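Local coordinates for protein ATP-dependent helicase FUN30 (Saccharomyces cerevisiae S288c, PDB 5GN1) that remodels nucleosomes with energy from ATP hydrolysis, promoting DNA end resection at double-strand breaks and heterochromatin organization, its C-terminal ATPase part being the portion described here, at residues S100-I104 against S348-E352; N178-M182 against M220-L225; I126-S130 against I148-S153; L46-H50 against D293-V298. All coordinates share one frame; numbering follows the deposited sequence.

How the interactions relate
Interaction 1 is the most buried of the four and joins two helices far apart in sequence, 100-110 and 345-359. Interaction 3 also packs helix on helix, but between near neighbours in the chain. In interaction 2 a loop with a short 3-10 turn meets the end of helix 212-224, while interaction 4 lies at the surface, where the start of strand 49-56 meets the loop after helix 285-292. None shares a helix or strand with another. The chemistry differs too: aliphatic packing edged by a serine-carboxylate bond in interaction 1 and a lysine-threonine bond in interaction 3, an indole gripped at face and edge in interaction 2, and a histidine between alkyl chains in interaction 4.

Interaction 1 (S100-I104 against S348-E352); sequences SKNLI and SDMLE
Ser100 and Asp349 make the direct polar link between the two helices. The hydroxyl of Ser100 donates to Asp349, with OG 2.8 Å from OD1, reaching the carboxylate from its anti side and 32° out of its plane. With chi1 at 68° the Ser100 OG sits between its own backbone N and carbonyl carbon, pointed at the other helix. A second acid comes against the same serine without sharing its bond: Glu352 OE1 rests 3.3 Å from Ser100 CB, while the other oxygen, OE2, is hydrogen-bonded to His76. If Ser100 gave way to alanine, Asp349 would probably lose its mate across the contact and its carboxylate would be freer to turn.

Water makes the second polar link. It donates to Lys101 O at 2.8 Å and lies 3.2 Å from Ser348 OG, tying a backbone carbonyl of one helix to a hydroxyl of the other.

The apolar part belongs to Ile104. Its CD1 meets Leu351 CB at 3.8 Å, the two side chains running at about a right angle, and its CG1 lies 3.8 Å from Ser348 O. Apart from this pair, the Leu103 methyl CD1 lies beside Glu352 OE2, the oxygen that His76 holds, at 3.8 Å.

The segment axes pass 8.7 Å apart at 61°, so helices 100-110 and 345-359 cross rather than run alongside. Helix 60-82 packs against Leu103 and Glu352, and helix 315-322 against Ile104 and Leu351. The crossing thus joins helices 60-82 and 100-110, early in the chain, to 315-322 and 345-359 near its end.

Interaction 2 (N178-M182 against M220-L225); sequences NDEWM and MVLSTL
The terminal methyl of Met220 stands almost straight above the six-membered ring of Trp181. CE is 3.4 Å from the ring centroid and only 8° off its normal, a close CH-pi contact. The sulfur follows over the same face, SD lying 4.2 Å from that centroid, which makes this a Met-aromatic contact too. The opposite face of the indole is met by the backbone of Asp179, at its CA.

The edge of the indole is held by a hydrogen bond. Trp181 NE1 donates to Thr224 OG1 at 2.8 Å, nearly straight at 171° and within the ring plane. A water then joins Thr224 OG1 to Asp179 OD1, 2.8 Å from the carboxylate oxygen, to which it donates. The Trp181 side chain has its CG between backbone N and carbonyl carbon, chi1 47°, which turns the ring toward helix 212-224, with NE1 facing Thr224.

Beside the ring, Met182 bends twice along its chain and meets Thr224 end to end, SD to CG2 at 3.8 Å. Its methyl CE goes on to Leu225 CD2, also at 3.8 Å. Val221 CG2 sits 3.4 Å from Trp181 O, a carbonyl that is hydrogen-bonded to His113.

The loop before helix 185-200 is thus fastened to the last turn of helix 212-224 in the RecA-like lobe. Chemically, one largely buried indole has its polar N-H satisfied by a hydroxyl and a methionine laid over its face, so both its tilt and its rotation in the plane are likely to be fixed.

Interaction 3 (I126-S130 against I148-S153); sequences ITKMS and IKEDMS
Ser130 and Lys149 mark where the two helices come nearest, their CA atoms 5.2 Å apart, and the segment axes pass at 8.9 Å with their directions turned 136°, about midway between perpendicular and antiparallel. The small Ser130 probably helps to allow that approach: its OG lies 3.6 Å from Lys149 CB, and its hydroxyl turns back toward the Ile126 and Thr127 carbonyls, either of which it could serve.

From there Lys149 runs across the face of the first helix. With CG anti to the backbone N, chi1 -172°, the chain is carried over that helix, and a bend at chi3 follows on the way to Thr127, where NZ donates to OG1 at 2.7 Å. That threonine oxygen is also hydrogen-bonded to Asp123 O, so the ammonium and the helix backbone share it.

The apolar half is built from Ile126 and Met152, which lie side by side, running opposite ways, CB to CB at 4.0 Å. Ile126 CD1 reaches on to Ser153 N at 3.6 Å. Met152, extended beyond CG, threads its sulfur to 3.8 Å from Ile126 O and puts its CE methyl 3.9 Å from Met129 CB.

Helix 157-166 backs this apolar patch, with Leu160 and Leu163 against Met152 and Cys164 against Met129. The result is a compact helical subdomain inserted between strands 49-56 and 205-209 of the sheet, consistent with the helical protrusions that SNF2 enzymes add to their helicase core.

Interaction 4 (L46-H50 against D293-V298); sequences LPPKH and DRAHRV
Leu46 and Lys49 hold the imidazole of His296 between them. Leu46 CD2 lies over one face, 3.8 Å from the ring centroid, and Lys49 CD over the opposite face at 3.7 Å; both are CH-pi contacts. The lysine chain crosses the ring at about a right angle. In the ring plane the edge is met by Pro47 O, 3.2 Å from His296 CE1, and by a water 3.1 Å from His296 ND1 that also joins the Pro47 carbonyl. Were His296 replaced by alanine, a gap would probably open between Leu46 and Lys49 and the water would lose its ring nitrogen.

Beyond the ring, Lys49 stays extended past CG, and its NZ forms a long, weak salt bridge with Asp293 OD1 at 3.4 Å. Elsewhere Leu46 CD1 packs 3.2 Å from Arg297 O.

What positions the histidine is the loop itself. Its CG stands anti to the backbone N, chi1 171°, sending the ring out to the 46-50 segment. The CB of Arg297 leads away from that segment, and its NH1 donates to Asp293 O at 3.0 Å. Asp293 O lies in the guanidinium plane, while NH1 sits above the carbonyl plane; the bond ties the loop to itself. The sequence of this loop is that of helicase motif VI, whose arginines in SF2 enzymes generally serve ATP hydrolysis.

Strand 49-56 forms one edge of the parallel sheet, with His50 bonded through its backbone to Val304 and Ile306 of strand 304-311. The loop after helix 285-292 lies against the beginning of that edge strand, and Arg294 and Ala295 touch strand 205-209 farther inside.

Interaction 1 (S100-I104 against S348-E352)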
loop_
_atom_site.group_PDB
_atom_site.type_symbol
_atom_site.label_atom_id
_atom_site.label_comp_id
_atom_site.label_asym_id
_atom_site.label_seq_id
_atom_site.Cartn_x
_atom_site.Cartn_y
_atom_site.Cartn_z
ATOM N N SER A 100 -1.910 3.739 -19.318
ATOM C CA SER A 100 -0.645 3.965 -18.630
ATOM C C SER A 100 -0.879 4.220 -17.143
ATOM O O SER A 100 -0.086 3.785 -16.302
ATOM C CB SER A 100 0.097 5.136 -19.267
ATOM O OG SER A 100 -0.585 6.352 -19.026
ATOM N N LYS A 101 -1.979 4.898 -16.807
ATOM C CA LYS A 101 -2.263 5.227 -15.411
ATOM C C LYS A 101 -2.449 3.970 -14.568
ATOM O O LYS A 101 -1.787 3.796 -13.542
ATOM C CB LYS A 101 -3.506 6.115 -15.320
ATOM C CG LYS A 101 -3.380 7.471 -15.978
ATOM C CD LYS A 101 -4.736 8.173 -15.997
ATOM C CE LYS A 101 -4.584 9.678 -15.918
ATOM N NZ LYS A 101 -5.745 10.313 -15.234
ATOM N N ASN A 102 -3.364 3.084 -14.964
ATOM C CA ASN A 102 -3.624 1.945 -14.090
ATOM C C ASN A 102 -2.571 0.848 -14.212
ATOM O O ASN A 102 -2.485 -0.001 -13.317
ATOM C CB ASN A 102 -5.030 1.361 -14.315
ATOM C CG ASN A 102 -5.292 0.935 -15.749
ATOM O OD1 ASN A 102 -4.580 0.102 -16.312
ATOM N ND2 ASN A 102 -6.379 1.459 -16.325
ATOM N N LEU A 103 -1.745 0.859 -15.264
ATOM C CA LEU A 103 -0.640 -0.098 -15.332
ATOM C C LEU A 103 0.497 0.313 -14.405
ATOM O O LEU A 103 1.060 -0.527 -13.696
ATOM C CB LEU A 103 -0.125 -0.235 -16.773
ATOM C CG LEU A 103 -0.998 -0.993 -17.768
ATOM C CD1 LEU A 103 -0.467 -0.778 -19.179
ATOM C CD2 LEU A 103 -1.046 -2.463 -17.417
ATOM N N ILE A 104 0.862 1.597 -14.424
ATOM C CA ILE A 104 1.799 2.144 -13.440
ATOM C C ILE A 104 1.295 1.899 -12.021
ATOM O O ILE A 104 2.074 1.601 -11.107
ATOM C CB ILE A 104 2.026 3.647 -13.706
ATOM C CG1 ILE A 104 2.775 3.878 -15.035
ATOM C CG2 ILE A 104 2.745 4.320 -12.535
ATOM C CD1 ILE A 104 3.974 3.033 -15.230
ATOM N N SER A 348 2.294 9.386 -15.975
ATOM C CA SER A 348 2.098 7.974 -16.170
ATOM C C SER A 348 2.657 7.568 -17.541
ATOM O O SER A 348 3.291 6.519 -17.669
ATOM C CB SER A 348 0.628 7.622 -16.090
ATOM O OG SER A 348 0.197 7.722 -14.783
ATOM N N ASP A 349 2.419 8.391 -18.559
ATOM C CA ASP A 349 2.956 8.120 -19.891
ATOM C C ASP A 349 4.482 8.068 -19.857
ATOM O O ASP A 349 5.093 7.162 -20.429
ATOM C CB ASP A 349 2.478 9.181 -20.897
ATOM C CG ASP A 349 1.000 9.007 -21.316
ATOM O OD1 ASP A 349 0.397 7.943 -21.062
ATOM O OD2 ASP A 349 0.452 9.942 -21.942
ATOM N N MET A 350 5.109 9.030 -19.175
ATOM C CA MET A 350 6.569 9.059 -19.092
ATOM C C MET A 350 7.126 7.840 -18.352
ATOM O O MET A 350 8.135 7.252 -18.770
ATOM C CB MET A 350 7.020 10.341 -18.410
ATOM C CG MET A 350 8.480 10.313 -18.005
ATOM S SD MET A 350 8.778 11.314 -16.548
ATOM C CE MET A 350 8.009 10.330 -15.269
ATOM N N LEU A 351 6.497 7.451 -17.240
ATOM C CA LEU A 351 6.961 6.269 -16.521
ATOM C C LEU A 351 6.797 5.012 -17.361
ATOM O O LEU A 351 7.682 4.146 -17.373
ATOM C CB LEU A 351 6.225 6.143 -15.183
ATOM C CG LEU A 351 6.792 7.097 -14.128
ATOM C CD1 LEU A 351 5.875 7.243 -12.912
ATOM C CD2 LEU A 351 8.185 6.607 -13.698
ATOM N N GLU A 352 5.677 4.895 -18.085
ATOM C CA GLU A 352 5.491 3.725 -18.938
ATOM C C GLU A 352 6.542 3.677 -20.048
ATOM O O GLU A 352 7.038 2.597 -20.397
ATOM C CB GLU A 352 4.078 3.709 -19.528
ATOM C CG GLU A 352 3.769 2.386 -20.203
ATOM C CD GLU A 352 2.487 2.390 -21.008
ATOM O OE1 GLU A 352 2.034 3.470 -21.433
ATOM O OE2 GLU A 352 1.944 1.294 -21.212
HETATM O O HOH W 1 -0.557 5.925 -12.284
#

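Interaction 2 (N178-M182 against M220-L225)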
loop_
_atom_site.group_PDB
_atom_site.type_symbol
_atom_site.label_atom_id
_atom_site.label_comp_id
_atom_site.label_asym_id
_atom_site.label_seq_id
_atom_site.Cartn_x
_atom_site.Cartn_y
_atom_site.Cartn_z
ATOM N N ASN A 178 -2.335 -18.505 7.127
ATOM C CA ASN A 178 -0.969 -18.972 7.026
ATOM C C ASN A 178 0.000 -17.800 6.922
ATOM O O ASN A 178 1.009 -17.875 6.225
ATOM C CB ASN A 178 -0.810 -19.907 5.834
ATOM C CG ASN A 178 0.183 -20.996 6.097
ATOM O OD1 ASN A 178 -0.173 -22.047 6.630
ATOM N ND2 ASN A 178 1.443 -20.759 5.744
ATOM N N ASP A 179 -0.293 -16.692 7.613
ATOM C CA ASP A 179 0.626 -15.553 7.682
ATOM C C ASP A 179 0.977 -15.005 6.299
ATOM O O ASP A 179 2.085 -14.506 6.082
ATOM C CB ASP A 179 1.904 -15.921 8.441
ATOM C CG ASP A 179 1.719 -15.896 9.934
ATOM O OD1 ASP A 179 0.579 -15.701 10.389
ATOM O OD2 ASP A 179 2.720 -16.073 10.656
ATOM N N GLU A 180 0.029 -15.065 5.359
ATOM C CA GLU A 180 0.300 -14.589 4.007
ATOM C C GLU A 180 0.584 -13.088 3.978
ATOM O O GLU A 180 1.275 -12.605 3.075
ATOM C CB GLU A 180 -0.882 -14.924 3.087
ATOM C CG GLU A 180 -1.068 -16.415 2.777
ATOM C CD GLU A 180 -1.966 -17.147 3.771
ATOM O OE1 GLU A 180 -2.143 -16.675 4.921
ATOM O OE2 GLU A 180 -2.510 -18.208 3.387
ATOM N N TRP A 181 0.062 -12.338 4.950
ATOM C CA TRP A 181 0.333 -10.905 5.030
ATOM C C TRP A 181 1.790 -10.598 5.354
ATOM O O TRP A 181 2.227 -9.465 5.120
ATOM C CB TRP A 181 -0.581 -10.257 6.065
ATOM C CG TRP A 181 -0.647 -11.001 7.365
ATOM C CD1 TRP A 181 0.119 -10.784 8.481
ATOM C CD2 TRP A 181 -1.541 -12.073 7.693
ATOM N NE1 TRP A 181 -0.246 -11.656 9.484
ATOM C CE2 TRP A 181 -1.253 -12.468 9.021
ATOM C CE3 TRP A 181 -2.545 -12.752 6.985
ATOM C CZ2 TRP A 181 -1.949 -13.512 9.665
ATOM C CZ3 TRP A 181 -3.231 -13.788 7.619
ATOM C CH2 TRP A 181 -2.930 -14.156 8.952
ATOM N N MET A 182 2.550 -11.565 5.884
ATOM C CA MET A 182 3.983 -11.373 6.104
ATOM C C MET A 182 4.811 -11.559 4.839
ATOM O O MET A 182 5.976 -11.149 4.828
ATOM C CB MET A 182 4.517 -12.340 7.174
ATOM C CG MET A 182 3.726 -12.354 8.456
ATOM S SD MET A 182 3.732 -10.725 9.222
ATOM C CE MET A 182 5.414 -10.630 9.844
ATOM N N MET A 220 -2.473 -6.379 10.297
ATOM C CA MET A 220 -2.262 -7.797 10.583
ATOM C C MET A 220 -0.788 -8.112 10.782
ATOM O O MET A 220 -0.442 -8.926 11.647
ATOM C CB MET A 220 -2.846 -8.663 9.469
ATOM C CG MET A 220 -4.346 -8.535 9.334
ATOM S SD MET A 220 -5.010 -9.973 8.470
ATOM C CE MET A 220 -4.739 -11.244 9.707
ATOM N N VAL A 221 0.086 -7.481 9.992
ATOM C CA VAL A 221 1.532 -7.642 10.167
ATOM C C VAL A 221 1.946 -7.269 11.588
ATOM O O VAL A 221 2.664 -8.018 12.266
ATOM C CB VAL A 221 2.291 -6.797 9.122
ATOM C CG1 VAL A 221 3.802 -6.762 9.412
ATOM C CG2 VAL A 221 2.035 -7.303 7.700
ATOM N N LEU A 222 1.511 -6.094 12.059
ATOM C CA LEU A 222 1.975 -5.627 13.364
ATOM C C LEU A 222 1.444 -6.515 14.485
ATOM O O LEU A 222 2.163 -6.774 15.461
ATOM C CB LEU A 222 1.590 -4.152 13.571
ATOM C CG LEU A 222 2.248 -3.193 12.554
ATOM C CD1 LEU A 222 1.883 -1.721 12.781
ATOM C CD2 LEU A 222 3.772 -3.367 12.539
ATOM N N SER A 223 0.216 -7.029 14.337
ATOM C CA SER A 223 -0.337 -7.962 15.312
ATOM C C SER A 223 0.457 -9.260 15.343
ATOM O O SER A 223 0.758 -9.786 16.422
ATOM C CB SER A 223 -1.808 -8.240 14.994
ATOM O OG SER A 223 -2.354 -9.209 15.878
ATOM N N THR A 224 0.803 -9.795 14.166
ATOM C CA THR A 224 1.663 -10.970 14.121
ATOM C C THR A 224 2.988 -10.705 14.822
ATOM O O THR A 224 3.520 -11.584 15.503
ATOM C CB THR A 224 1.901 -11.402 12.670
ATOM O OG1 THR A 224 0.704 -11.978 12.138
ATOM C CG2 THR A 224 3.044 -12.426 12.561
ATOM N N LEU A 225 3.533 -9.491 14.679
ATOM C CA LEU A 225 4.837 -9.166 15.248
ATOM C C LEU A 225 4.742 -8.748 16.711
ATOM O O LEU A 225 5.772 -8.432 17.320
ATOM C CB LEU A 225 5.517 -8.054 14.431
ATOM C CG LEU A 225 5.994 -8.378 13.001
ATOM C CD1 LEU A 225 6.441 -7.109 12.267
ATOM C CD2 LEU A 225 7.131 -9.427 12.990
HETATM O O HOH W 2 -0.032 -14.542 12.916
#

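Interaction 3 (I126-S130 against I148-S153)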
loop_
_atom_site.group_PDB
_atom_site.type_symbol
_atom_site.label_atom_id
_atom_site.label_comp_id
_atom_site.label_asym_id
_atom_site.label_seq_id
_atom_site.Cartn_x
_atom_site.Cartn_y
_atom_site.Cartn_z
ATOM N N ILE A 126 -13.593 -17.887 -5.846
ATOM C CA ILE A 126 -14.698 -17.000 -5.582
ATOM C C ILE A 126 -16.026 -17.573 -5.995
ATOM O O ILE A 126 -17.062 -17.227 -5.444
ATOM C CB ILE A 126 -14.434 -15.610 -6.144
ATOM C CG1 ILE A 126 -14.295 -15.667 -7.628
ATOM C CG2 ILE A 126 -13.183 -15.024 -5.530
ATOM C CD1 ILE A 126 -14.092 -14.310 -8.224
ATOM N N THR A 127 -15.991 -18.477 -6.961
ATOM C CA THR A 127 -17.217 -19.108 -7.404
ATOM C C THR A 127 -17.808 -19.817 -6.218
ATOM O O THR A 127 -18.939 -19.608 -5.899
ATOM C CB THR A 127 -16.938 -20.096 -8.514
ATOM O OG1 THR A 127 -16.485 -19.405 -9.667
ATOM C CG2 THR A 127 -18.159 -20.843 -8.857
ATOM N N LYS A 128 -17.011 -20.575 -5.494
ATOM C CA LYS A 128 -17.525 -21.273 -4.322
ATOM C C LYS A 128 -17.906 -20.308 -3.206
ATOM O O LYS A 128 -18.841 -20.587 -2.450
ATOM C CB LYS A 128 -16.499 -22.299 -3.822
ATOM C CG LYS A 128 -15.788 -23.099 -4.927
ATOM C CD LYS A 128 -16.762 -23.691 -5.975
ATOM C CE LYS A 128 -16.186 -23.574 -7.393
ATOM N NZ LYS A 128 -17.032 -24.221 -8.456
ATOM N N MET A 129 -17.201 -19.174 -3.071
ATOM C CA MET A 129 -17.549 -18.218 -2.017
ATOM C C MET A 129 -18.835 -17.469 -2.350
ATOM O O MET A 129 -19.611 -17.114 -1.451
ATOM C CB MET A 129 -16.417 -17.209 -1.805
ATOM C CG MET A 129 -15.101 -17.796 -1.375
ATOM S SD MET A 129 -13.796 -16.549 -1.441
ATOM C CE MET A 129 -14.434 -15.360 -0.277
ATOM N N SER A 130 -19.040 -17.233 -3.630
ATOM C CA SER A 130 -20.262 -16.600 -4.031
ATOM C C SER A 130 -21.478 -17.488 -3.790
ATOM O O SER A 130 -22.437 -17.035 -3.213
ATOM C CB SER A 130 -20.192 -16.140 -5.457
ATOM O OG SER A 130 -19.982 -17.169 -6.343
ATOM N N ILE A 148 -22.707 -11.379 -7.030
ATOM C CA ILE A 148 -21.737 -11.421 -5.936
ATOM C C ILE A 148 -20.371 -11.867 -6.444
ATOM O O ILE A 148 -19.330 -11.386 -5.974
ATOM C CB ILE A 148 -22.236 -12.328 -4.802
ATOM C CG1 ILE A 148 -23.579 -11.818 -4.315
ATOM C CG2 ILE A 148 -21.214 -12.431 -3.677
ATOM C CD1 ILE A 148 -23.427 -10.596 -3.504
ATOM N N LYS A 149 -20.351 -12.789 -7.408
ATOM C CA LYS A 149 -19.078 -13.292 -7.908
ATOM C C LYS A 149 -18.380 -12.249 -8.764
ATOM O O LYS A 149 -17.150 -12.132 -8.730
ATOM C CB LYS A 149 -19.284 -14.585 -8.696
ATOM C CG LYS A 149 -17.983 -15.262 -9.088
ATOM C CD LYS A 149 -18.204 -16.493 -9.957
ATOM C CE LYS A 149 -17.092 -16.632 -10.994
ATOM N NZ LYS A 149 -17.230 -17.873 -11.811
ATOM N N GLU A 150 -19.142 -11.483 -9.545
ATOM C CA GLU A 150 -18.539 -10.374 -10.270
ATOM C C GLU A 150 -17.964 -9.343 -9.306
ATOM O O GLU A 150 -16.885 -8.798 -9.551
ATOM C CB GLU A 150 -19.557 -9.722 -11.200
ATOM C CG GLU A 150 -18.923 -8.887 -12.298
ATOM C CD GLU A 150 -19.952 -8.142 -13.127
ATOM O OE1 GLU A 150 -21.140 -8.133 -12.728
ATOM O OE2 GLU A 150 -19.573 -7.575 -14.177
ATOM N N ASP A 151 -18.680 -9.057 -8.211
ATOM C CA ASP A 151 -18.161 -8.155 -7.186
ATOM C C ASP A 151 -16.856 -8.685 -6.606
ATOM O O ASP A 151 -15.883 -7.938 -6.449
ATOM C CB ASP A 151 -19.192 -7.961 -6.068
ATOM C CG ASP A 151 -20.264 -6.924 -6.411
ATOM O OD1 ASP A 151 -20.308 -6.446 -7.569
ATOM O OD2 ASP A 151 -21.074 -6.605 -5.518
ATOM N N MET A 152 -16.829 -9.976 -6.266
ATOM C CA MET A 152 -15.618 -10.584 -5.719
ATOM C C MET A 152 -14.465 -10.553 -6.715
ATOM O O MET A 152 -13.315 -10.338 -6.322
ATOM C CB MET A 152 -15.906 -12.015 -5.286
ATOM C CG MET A 152 -16.712 -12.115 -4.012
ATOM S SD MET A 152 -17.181 -13.831 -3.690
ATOM C CE MET A 152 -17.951 -13.664 -2.105
ATOM N N SER A 153 -14.743 -10.774 -8.002
ATOM C CA SER A 153 -13.670 -10.806 -8.999
ATOM C C SER A 153 -12.882 -9.502 -9.061
ATOM O O SER A 153 -11.743 -9.506 -9.536
ATOM C CB SER A 153 -14.224 -11.113 -10.389
ATOM O OG SER A 153 -14.658 -9.935 -11.058
#

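Interaction 4 (L46-H50 against D293-V298)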
loop_
_atom_site.group_PDB
_atom_site.type_symbol
_atom_site.label_atom_id
_atom_site.label_comp_id
_atom_site.label_asym_id
_atom_site.label_seq_id
_atom_site.Cartn_x
_atom_site.Cartn_y
_atom_site.Cartn_z
ATOM N N LEU A 46 15.992 22.897 17.146
ATOM C CA LEU A 46 15.476 21.669 16.551
ATOM C C LEU A 46 16.635 20.764 16.143
ATOM O O LEU A 46 17.419 21.137 15.265
ATOM C CB LEU A 46 14.606 22.001 15.346
ATOM C CG LEU A 46 13.891 20.866 14.615
ATOM C CD1 LEU A 46 13.056 20.024 15.565
ATOM C CD2 LEU A 46 13.013 21.461 13.522
ATOM N N PRO A 47 16.782 19.589 16.745
ATOM C CA PRO A 47 17.881 18.696 16.373
ATOM C C PRO A 47 17.754 18.273 14.922
ATOM O O PRO A 47 16.657 18.326 14.346
ATOM C CB PRO A 47 17.707 17.498 17.318
ATOM C CG PRO A 47 16.746 17.971 18.390
ATOM C CD PRO A 47 15.872 18.971 17.726
ATOM N N PRO A 48 18.847 17.836 14.301
ATOM C CA PRO A 48 18.796 17.500 12.872
ATOM C C PRO A 48 17.989 16.243 12.597
ATOM O O PRO A 48 17.864 15.352 13.440
ATOM C CB PRO A 48 20.271 17.295 12.504
ATOM C CG PRO A 48 20.945 16.949 13.793
ATOM C CD PRO A 48 20.216 17.748 14.842
ATOM N N LYS A 49 17.437 16.186 11.388
ATOM C CA LYS A 49 16.858 14.974 10.836
ATOM C C LYS A 49 17.822 14.347 9.830
ATOM O O LYS A 49 18.709 15.013 9.287
ATOM C CB LYS A 49 15.511 15.275 10.181
ATOM C CG LYS A 49 15.569 16.105 8.910
ATOM C CD LYS A 49 14.158 16.362 8.404
ATOM C CE LYS A 49 14.128 17.018 7.038
ATOM N NZ LYS A 49 12.742 17.526 6.758
ATOM N N HIS A 50 17.668 13.040 9.621
ATOM C CA HIS A 50 18.483 12.296 8.667
ATOM C C HIS A 50 17.586 11.355 7.868
ATOM O O HIS A 50 16.824 10.577 8.452
ATOM C CB HIS A 50 19.588 11.504 9.374
ATOM C CG HIS A 50 20.485 12.335 10.248
ATOM N ND1 HIS A 50 21.450 13.182 9.739
ATOM C CD2 HIS A 50 20.582 12.425 11.597
ATOM C CE1 HIS A 50 22.094 13.765 10.737
ATOM N NE2 HIS A 50 21.585 13.326 11.875
ATOM N N ASP A 293 7.865 15.668 9.012
ATOM C CA ASP A 293 7.787 16.786 9.943
ATOM C C ASP A 293 6.670 16.649 10.980
ATOM O O ASP A 293 6.509 17.557 11.799
ATOM C CB ASP A 293 7.617 18.104 9.181
ATOM C CG ASP A 293 8.876 18.510 8.418
ATOM O OD1 ASP A 293 9.954 17.899 8.629
ATOM O OD2 ASP A 293 8.788 19.465 7.615
ATOM N N ARG A 294 5.876 15.568 10.971
ATOM C CA ARG A 294 5.028 15.304 12.136
ATOM C C ARG A 294 5.884 14.981 13.355
ATOM O O ARG A 294 5.499 15.289 14.485
ATOM C CB ARG A 294 4.043 14.151 11.868
ATOM C CG ARG A 294 3.062 14.357 10.695
ATOM C CD ARG A 294 2.420 15.739 10.719
ATOM N NE ARG A 294 3.168 16.690 9.898
ATOM C CZ ARG A 294 3.074 18.008 10.009
ATOM N NH1 ARG A 294 2.285 18.536 10.942
ATOM N NH2 ARG A 294 3.785 18.793 9.205
ATOM N N ALA A 295 7.056 14.392 13.133
ATOM C CA ALA A 295 8.042 14.086 14.159
ATOM C C ALA A 295 9.136 15.140 14.250
ATOM O O ALA A 295 9.544 15.518 15.357
ATOM C CB ALA A 295 8.683 12.720 13.875
ATOM N N HIS A 296 9.611 15.631 13.102
ATOM C CA HIS A 296 10.715 16.590 13.048
ATOM C C HIS A 296 10.113 17.986 13.049
ATOM O O HIS A 296 9.861 18.581 12.000
ATOM C CB HIS A 296 11.597 16.352 11.826
ATOM C CG HIS A 296 12.618 17.428 11.607
ATOM N ND1 HIS A 296 13.712 17.594 12.431
ATOM C CD2 HIS A 296 12.685 18.419 10.685
ATOM C CE1 HIS A 296 14.417 18.631 12.016
ATOM N NE2 HIS A 296 13.813 19.152 10.962
ATOM N N ARG A 297 9.869 18.509 14.249
ATOM C CA ARG A 297 9.222 19.802 14.406
ATOM C C ARG A 297 9.527 20.320 15.804
ATOM O O ARG A 297 10.096 19.618 16.644
ATOM C CB ARG A 297 7.708 19.706 14.167
ATOM C CG ARG A 297 7.000 18.790 15.178
ATOM C CD ARG A 297 5.529 18.587 14.872
ATOM N NE ARG A 297 4.784 19.842 14.811
ATOM C CZ ARG A 297 4.417 20.439 13.678
ATOM N NH1 ARG A 297 4.729 19.899 12.503
ATOM N NH2 ARG A 297 3.747 21.583 13.721
ATOM N N VAL A 298 9.127 21.569 16.040
ATOM C CA VAL A 298 9.385 22.221 17.320
ATOM C C VAL A 298 8.786 21.390 18.444
ATOM O O VAL A 298 7.633 20.950 18.373
ATOM C CB VAL A 298 8.827 23.651 17.304
ATOM C CG1 VAL A 298 9.058 24.333 18.642
ATOM C CG2 VAL A 298 9.470 24.451 16.175
HETATM O O HOH W 3 14.857 16.177 14.905
#